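Local coordinates for ABC transporter substrate binding protein (Ribose) (Agrobacterium vitis S4, PDB 4WT7) that binds the sugar alcohol D-allitol between its two lobes and probably serves as the periplasmic carbohydrate receptor of an ABC transporter, at residues 167-170 against 171-175; 97-100 against 101-105; 274-277 against 278-282. All coordinates share one frame; numbering follows the deposited sequence.

Interaction 1: residues 167-170 against 171-175; sequences CAIR and YDQLV. With X9X (D-allitol), chain C.
Tyr171 opens the second turn by giving its backbone N to Cys167 O, 2.9 Å away, inside helix 165-178. With CG anti to the backbone N (chi1 175°), its ring is directed away from the preceding turn and packs on Val157 and Trp223, while its hydroxyl is hydrogen-bonded to Glu190; a residue both apolar and polar fits there. Asp172 N bonds Ala168 O at 2.9 Å, nearly straight at 172°; the carboxylate merely lies beside that carbonyl, and OD1 is hydrogen-bonded to Tyr162 OH. Gln173 N reaches Ile169 O at 3.0 Å; its CG packs on this oxygen, and the bend at chi2 carries the amide to Trp135 O. Leu174 N closes on Arg170 O, and its apolar branches fit the buried side facing Val157 and Trp223.

These bonds fix the turn from which Arg170 extends to the D-allitol. NH1 donates to OAD of the ligand at 3.0 Å and NH2 to OAB at 3.1 Å, with OAD lying at the guanidinium edge. Asn134 holds NE and Ala225 O also takes NH1, so the group's rotation is fixed. Cys167 SG sits 3.2 Å from ligand OAC. Two N-H groups of one guanidinium, one to each of two hydroxyls on adjacent carbons, suit a polyol pocket.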
loop_
_atom_site.group_PDB
_atom_site.type_symbol
_atom_site.label_atom_id
_atom_site.label_comp_id
_atom_site.label_asym_id
_atom_site.label_seq_id
_atom_site.Cartn_x
_atom_site.Cartn_y
_atom_site.Cartn_z
ATOM N N CYS A 167 -0.727 5.393 2.446
ATOM C CA CYS A 167 -1.617 6.132 1.554
ATOM C C CYS A 167 -1.726 7.623 1.906
ATOM O O CYS A 167 -1.796 8.476 1.002
ATOM C CB CYS A 167 -3.008 5.512 1.556
ATOM S SG CYS A 167 -2.988 3.730 1.350
ATOM N N ALA A 168 -1.782 7.937 3.204
ATOM C CA ALA A 168 -1.814 9.330 3.628
ATOM C C ALA A 168 -0.570 10.023 3.105
ATOM O O ALA A 168 -0.614 11.130 2.583
ATOM C CB ALA A 168 -1.848 9.429 5.149
ATOM N N ILE A 169 0.570 9.371 3.262
ATOM C CA ILE A 169 1.817 10.018 2.836
ATOM C C ILE A 169 1.807 10.220 1.321
ATOM O O ILE A 169 2.238 11.270 0.814
ATOM C CB ILE A 169 3.060 9.207 3.299
ATOM C CG1 ILE A 169 3.083 9.100 4.839
ATOM C CG2 ILE A 169 4.380 9.806 2.759
ATOM C CD1 ILE A 169 4.193 8.070 5.330
ATOM N N ARG A 170 1.342 9.215 0.584
ATOM C CA ARG A 170 1.342 9.320 -0.866
ATOM C C ARG A 170 0.435 10.470 -1.292
ATOM O O ARG A 170 0.796 11.254 -2.165
ATOM C CB ARG A 170 0.890 8.004 -1.522
ATOM C CG ARG A 170 1.927 6.869 -1.430
ATOM C CD ARG A 170 1.309 5.494 -1.553
ATOM N NE ARG A 170 2.162 4.469 -0.960
ATOM C CZ ARG A 170 1.805 3.199 -0.760
ATOM N NH1 ARG A 170 0.607 2.748 -1.119
ATOM N NH2 ARG A 170 2.636 2.393 -0.170
ATOM N N TYR A 171 -0.728 10.598 -0.648
ATOM C CA TYR A 171 -1.644 11.667 -0.999
ATOM C C TYR A 171 -1.029 13.021 -0.660
ATOM O O TYR A 171 -1.014 13.935 -1.506
ATOM C CB TYR A 171 -2.994 11.485 -0.309
ATOM C CG TYR A 171 -3.905 12.648 -0.561
ATOM C CD1 TYR A 171 -4.534 12.817 -1.794
ATOM C CD2 TYR A 171 -4.102 13.608 0.406
ATOM C CE1 TYR A 171 -5.368 13.896 -2.017
ATOM C CE2 TYR A 171 -4.946 14.695 0.184
ATOM C CZ TYR A 171 -5.584 14.824 -1.031
ATOM O OH TYR A 171 -6.402 15.924 -1.244
ATOM N N ASP A 172 -0.494 13.150 0.551
ATOM C CA ASP A 172 0.160 14.390 0.960
ATOM C C ASP A 172 1.229 14.839 -0.033
ATOM O O ASP A 172 1.396 16.028 -0.336
ATOM C CB ASP A 172 0.784 14.230 2.360
ATOM C CG ASP A 172 -0.248 14.240 3.450
ATOM O OD1 ASP A 172 -1.432 14.536 3.162
ATOM O OD2 ASP A 172 0.087 13.946 4.605
ATOM N N GLN A 173 1.960 13.876 -0.576
ATOM C CA GLN A 173 3.013 14.221 -1.511
ATOM C C GLN A 173 2.455 14.692 -2.848
ATOM O O GLN A 173 3.033 15.574 -3.480
ATOM C CB GLN A 173 3.959 13.054 -1.680
ATOM C CG GLN A 173 4.741 12.768 -0.412
ATOM C CD GLN A 173 5.618 13.962 -0.004
ATOM O OE1 GLN A 173 5.211 14.846 0.767
ATOM N NE2 GLN A 173 6.814 13.999 -0.561
ATOM N N LEU A 174 1.344 14.105 -3.281
ATOM C CA LEU A 174 0.681 14.559 -4.485
ATOM C C LEU A 174 0.263 15.999 -4.262
ATOM O O LEU A 174 0.512 16.890 -5.082
ATOM C CB LEU A 174 -0.547 13.706 -4.753
ATOM C CG LEU A 174 -1.428 14.222 -5.894
ATOM C CD1 LEU A 174 -0.718 13.980 -7.231
ATOM C CD2 LEU A 174 -2.765 13.539 -5.824
ATOM N N VAL A 175 -0.384 16.236 -3.129
ATOM C CA VAL A 175 -0.879 17.572 -2.864
ATOM C C VAL A 175 0.323 18.514 -2.924
ATOM O O VAL A 175 0.286 19.596 -3.526
ATOM C CB VAL A 175 -1.561 17.682 -1.503
ATOM C CG1 VAL A 175 -1.717 19.124 -1.144
ATOM C CG2 VAL A 175 -2.893 16.955 -1.518
HETATM O OAA X9X C . -4.541 0.253 2.403
HETATM C CAG X9X C . -4.680 -0.045 1.060
HETATM C CAI X9X C . -3.449 -0.326 0.262
HETATM O OAC X9X C . -2.688 0.837 0.038
HETATM C CAK X9X C . -2.669 -1.467 0.847
HETATM O OAE X9X C . -3.569 -2.500 0.977
HETATM C CAL X9X C . -1.584 -1.963 -0.110
HETATM O OAF X9X C . -2.117 -2.313 -1.340
HETATM C CAJ X9X C . -0.357 -1.088 -0.271
HETATM O OAD X9X C . -0.524 -0.042 -1.164
HETATM C CAH X9X C . 0.262 -0.580 1.015
HETATM O OAB X9X C . 1.654 -0.356 0.969
#

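Interaction 2: residues 97-100 against 101-105; sequences GTLT and VIDPW
The first turn of helix 99-111, in the beta-alpha-beta unit that runs from strand 91-95 to strand 116-119, is where Thr98 and Leu99 meet Val101, Ile102 and Asp103. Thr98 holds the N-cap position, but its side chain makes no capping bond; its carbonyl accepts the first helical bond. Thr98 O receives Ile102 N at 3.2 Å, nearly along the C=O axis, and takes a weak second bond from Val101 N. Val101 CB lies near this oxygen, with CG2 3.7 Å from Thr98 CB, and the two side chains cross obliquely. Ile102 has CG1 between its backbone N and carbonyl carbon (chi1 50°), which places CG1 3.4 Å from Thr98 O and sends CD1 back toward Gly97. Glycine suits that place: with its positive phi of 110°, a CB would be jammed against the carbonyl of the preceding residue.

One residue on, Asp103 N bonds Leu99 O at 2.9 Å. Leu99 CD1 lies 3.6 Å from Asp103 OD1, so an apolar branch lies against the carboxylate, whose OD1 is hydrogen-bonded to Ser123. Pro104, lacking an N-H, leaves Thr100 O without the usual i+4 bond, and its CD lies 3.4 Å from that oxygen; Trp105 N turns to Ile102 O (2.7 Å), and the helix kinks. Ile102 packs on Leu77 of helix 74-87 and on the loop at Val121, while a backbone hydrogen bond of Leu99 with Gly163 reaches the other lobe. This strand-to-helix loop borders the cleft of a type I periplasmic binding protein, with Gly97 CA about 7 Å from the nearest D-allitol atom.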
loop_
_atom_site.group_PDB
_atom_site.type_symbol
_atom_site.label_atom_id
_atom_site.label_comp_id
_atom_site.label_asym_id
_atom_site.label_seq_id
_atom_site.Cartn_x
_atom_site.Cartn_y
_atom_site.Cartn_z
ATOM N N GLY A 97 -4.058 -1.568 7.874
ATOM C CA GLY A 97 -5.152 -1.191 8.723
ATOM C C GLY A 97 -5.150 0.308 8.914
ATOM O O GLY A 97 -4.110 0.990 8.736
ATOM N N THR A 98 -6.327 0.828 9.270
ATOM C CA THR A 98 -6.494 2.222 9.556
ATOM C C THR A 98 -5.937 2.502 10.946
ATOM O O THR A 98 -6.375 1.867 11.905
ATOM C CB THR A 98 -7.978 2.578 9.604
ATOM O OG1 THR A 98 -8.574 2.276 8.340
ATOM C CG2 THR A 98 -8.133 4.024 9.911
ATOM N N LEU A 99 -5.026 3.467 11.038
ATOM C CA LEU A 99 -4.272 3.713 12.250
ATOM C C LEU A 99 -5.172 3.948 13.451
ATOM O O LEU A 99 -4.962 3.333 14.486
ATOM C CB LEU A 99 -3.307 4.883 12.055
ATOM C CG LEU A 99 -2.494 5.215 13.301
ATOM C CD1 LEU A 99 -1.593 4.044 13.708
ATOM C CD2 LEU A 99 -1.658 6.463 13.094
ATOM N N THR A 100 -6.191 4.804 13.322
ATOM C CA THR A 100 -7.074 5.027 14.470
ATOM C C THR A 100 -7.827 3.775 14.901
ATOM O O THR A 100 -8.142 3.648 16.071
ATOM C CB THR A 100 -8.103 6.168 14.248
ATOM O OG1 THR A 100 -8.936 5.868 13.125
ATOM C CG2 THR A 100 -7.400 7.456 14.022
ATOM N N VAL A 101 -8.076 2.831 13.997
ATOM C CA VAL A 101 -8.774 1.610 14.390
ATOM C C VAL A 101 -7.912 0.703 15.247
ATOM O O VAL A 101 -8.362 0.147 16.251
ATOM C CB VAL A 101 -9.197 0.776 13.173
ATOM C CG1 VAL A 101 -9.778 -0.571 13.602
ATOM C CG2 VAL A 101 -10.216 1.536 12.355
ATOM N N ILE A 102 -6.683 0.506 14.812
ATOM C CA ILE A 102 -5.841 -0.465 15.481
ATOM C C ILE A 102 -5.025 0.134 16.642
ATOM O O ILE A 102 -4.658 -0.575 17.551
ATOM C CB ILE A 102 -4.945 -1.126 14.516
ATOM C CG1 ILE A 102 -4.209 -0.113 13.658
ATOM C CG2 ILE A 102 -5.789 -2.003 13.626
ATOM C CD1 ILE A 102 -3.237 -0.746 12.668
ATOM N N ASP A 103 -4.746 1.427 16.609
ATOM C CA ASP A 103 -3.803 2.001 17.571
ATOM C C ASP A 103 -4.122 1.663 19.037
ATOM O O ASP A 103 -3.217 1.371 19.827
ATOM C CB ASP A 103 -3.693 3.500 17.361
ATOM C CG ASP A 103 -2.264 3.970 17.237
ATOM O OD1 ASP A 103 -1.344 3.132 17.154
ATOM O OD2 ASP A 103 -2.074 5.203 17.196
ATOM N N PRO A 104 -5.403 1.722 19.430
ATOM C CA PRO A 104 -5.647 1.375 20.842
ATOM C C PRO A 104 -5.212 -0.047 21.195
ATOM O O PRO A 104 -4.840 -0.364 22.351
ATOM C CB PRO A 104 -7.170 1.513 20.971
ATOM C CG PRO A 104 -7.505 2.656 19.984
ATOM C CD PRO A 104 -6.556 2.404 18.805
ATOM N N TRP A 105 -5.230 -0.918 20.190
ATOM C CA TRP A 105 -4.941 -2.310 20.462
ATOM C C TRP A 105 -3.461 -2.571 20.403
ATOM O O TRP A 105 -2.948 -3.390 21.155
ATOM C CB TRP A 105 -5.763 -3.202 19.536
ATOM C CG TRP A 105 -7.156 -2.861 19.804
ATOM C CD1 TRP A 105 -8.020 -2.183 18.995
ATOM C CD2 TRP A 105 -7.836 -3.065 21.046
ATOM N NE1 TRP A 105 -9.228 -2.006 19.644
ATOM C CE2 TRP A 105 -9.129 -2.527 20.908
ATOM C CE3 TRP A 105 -7.469 -3.651 22.255
ATOM C CZ2 TRP A 105 -10.072 -2.582 21.937
ATOM C CZ3 TRP A 105 -8.400 -3.699 23.275
ATOM C CH2 TRP A 105 -9.690 -3.152 23.110
#

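Interaction 3: residues 274-277 against 278-282; sequences QPAE and LGRQA
Arg280 folds back over the preceding turn of helix 275-290 to meet Ala276 and Glu277. Its CB lies 3.7 Å from Ala276 O, the carbonyl that also accepts Arg280 N at 3.0 Å, and CG stays close to the same oxygen. The chain then bends at chi3 (-65°), turning NE back toward the start of the helix. This brings CZ 3.7 Å from Ala276 O, which lies over the centre of one guanidinium face. NH1 rests 3.7 Å from Ala276 CB, a methyl small enough to let the flat group settle there. NH2, at the end, donates to Glu277 OE2 at 2.8 Å in a salt bridge. OE2 lies at the guanidinium edge, in its plane, but NH2 approaches OE2 from above the carboxylate plane, and the two planes stand 78° apart.

Beneath this outer pair the backbone is regular. Gln274, at the N-cap position, offers its O to Leu278 N at 2.8 Å, and its side-chain NE2 bonds Pro302 O. Pro275 suits the first turn, where no N-H is required; it and Leu278 pack on Phe46 of the allitol pocket, and Leu278 and Ala282 on Ser130 of strand 129-131. Gln281 NE2 bonds Ser130 OG. In this single-bond i to i+3 salt bridge, Glu277 probably also suits the helix dipole, and may offset the less favourable place of Arg280.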
loop_
_atom_site.group_PDB
_atom_site.type_symbol
_atom_site.label_atom_id
_atom_site.label_comp_id
_atom_site.label_asym_id
_atom_site.label_seq_id
_atom_site.Cartn_x
_atom_site.Cartn_y
_atom_site.Cartn_z
ATOM N N GLN A 274 7.743 -3.939 -2.792
ATOM C CA GLN A 274 8.309 -5.268 -2.560
ATOM C C GLN A 274 7.689 -5.869 -1.289
ATOM O O GLN A 274 8.329 -5.918 -0.226
ATOM C CB GLN A 274 9.812 -5.160 -2.414
ATOM C CG GLN A 274 10.483 -4.516 -3.613
ATOM C CD GLN A 274 12.010 -4.718 -3.626
ATOM O OE1 GLN A 274 12.493 -5.808 -3.958
ATOM N NE2 GLN A 274 12.770 -3.659 -3.314
ATOM N N PRO A 275 6.432 -6.293 -1.391
ATOM C CA PRO A 275 5.706 -6.777 -0.214
ATOM C C PRO A 275 6.304 -8.057 0.382
ATOM O O PRO A 275 6.381 -8.201 1.603
ATOM C CB PRO A 275 4.283 -6.982 -0.740
ATOM C CG PRO A 275 4.433 -7.020 -2.286
ATOM C CD PRO A 275 5.528 -6.054 -2.535
ATOM N N ALA A 276 6.746 -8.988 -0.437
ATOM C CA ALA A 276 7.364 -10.160 0.170
ATOM C C ALA A 276 8.621 -9.729 0.971
ATOM O O ALA A 276 8.820 -10.170 2.110
ATOM C CB ALA A 276 7.660 -11.217 -0.861
ATOM N N GLU A 277 9.425 -8.831 0.406
ATOM C CA GLU A 277 10.584 -8.318 1.144
ATOM C C GLU A 277 10.177 -7.601 2.429
ATOM O O GLU A 277 10.792 -7.788 3.461
ATOM C CB GLU A 277 11.454 -7.386 0.304
ATOM C CG GLU A 277 12.259 -8.085 -0.764
ATOM C CD GLU A 277 13.255 -9.087 -0.192
ATOM O OE1 GLU A 277 13.742 -8.860 0.942
ATOM O OE2 GLU A 277 13.511 -10.115 -0.875
ATOM N N LEU A 278 9.147 -6.767 2.368
ATOM C CA LEU A 278 8.682 -6.086 3.568
ATOM C C LEU A 278 8.301 -7.070 4.665
ATOM O O LEU A 278 8.652 -6.877 5.822
ATOM C CB LEU A 278 7.488 -5.182 3.252
ATOM C CG LEU A 278 7.943 -3.862 2.650
ATOM C CD1 LEU A 278 6.829 -3.270 1.778
ATOM C CD2 LEU A 278 8.387 -2.904 3.747
ATOM N N GLY A 279 7.553 -8.103 4.313
ATOM C CA GLY A 279 7.171 -9.116 5.284
ATOM C C GLY A 279 8.364 -9.836 5.900
ATOM O O GLY A 279 8.429 -10.036 7.119
ATOM N N ARG A 280 9.322 -10.234 5.073
ATOM C CA ARG A 280 10.541 -10.860 5.605
ATOM C C ARG A 280 11.326 -9.923 6.486
ATOM O O ARG A 280 11.813 -10.311 7.538
ATOM C CB ARG A 280 11.433 -11.398 4.472
ATOM C CG ARG A 280 10.980 -12.746 3.985
ATOM C CD ARG A 280 11.996 -13.375 3.021
ATOM N NE ARG A 280 12.123 -12.605 1.789
ATOM C CZ ARG A 280 11.261 -12.645 0.766
ATOM N NH1 ARG A 280 10.177 -13.413 0.813
ATOM N NH2 ARG A 280 11.489 -11.898 -0.315
ATOM N N GLN A 281 11.427 -8.671 6.083
ATOM C CA GLN A 281 12.109 -7.711 6.920
ATOM C C GLN A 281 11.481 -7.608 8.295
ATOM O O GLN A 281 12.186 -7.611 9.325
ATOM C CB GLN A 281 12.100 -6.341 6.284
ATOM C CG GLN A 281 13.208 -5.496 6.849
ATOM C CD GLN A 281 13.113 -4.074 6.397
ATOM O OE1 GLN A 281 14.029 -3.562 5.747
ATOM N NE2 GLN A 281 12.007 -3.404 6.751
ATOM N N ALA A 282 10.152 -7.514 8.323
ATOM C CA ALA A 282 9.462 -7.379 9.608
ATOM C C ALA A 282 9.893 -8.526 10.539
ATOM O O ALA A 282 10.281 -8.288 11.673
ATOM C CB ALA A 282 7.946 -7.368 9.430
#

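Overall arrangement
Each contact is local, closing one or two helical turns between adjoining segments, so none encloses a long loop, and the three follow in series without nesting or crossing. From the N terminus, interaction 2 comes first, starting helix 99-111 after strand 91-95 of the parallel sheet. Interaction 1 lies in helix 165-178, which links strands 153-158 and 184-186 of the mixed sheet. At interaction 3 the chain passes from strand 267-272 of that lobe back to the parallel-sheet lobe, where helix 275-290 packs on strand 129-131 and helix 45-60. The centres stand about 19 to 22 Å apart; the D-allitol lies between the lobes, with interaction 1 in one and interactions 2 and 3 in the other.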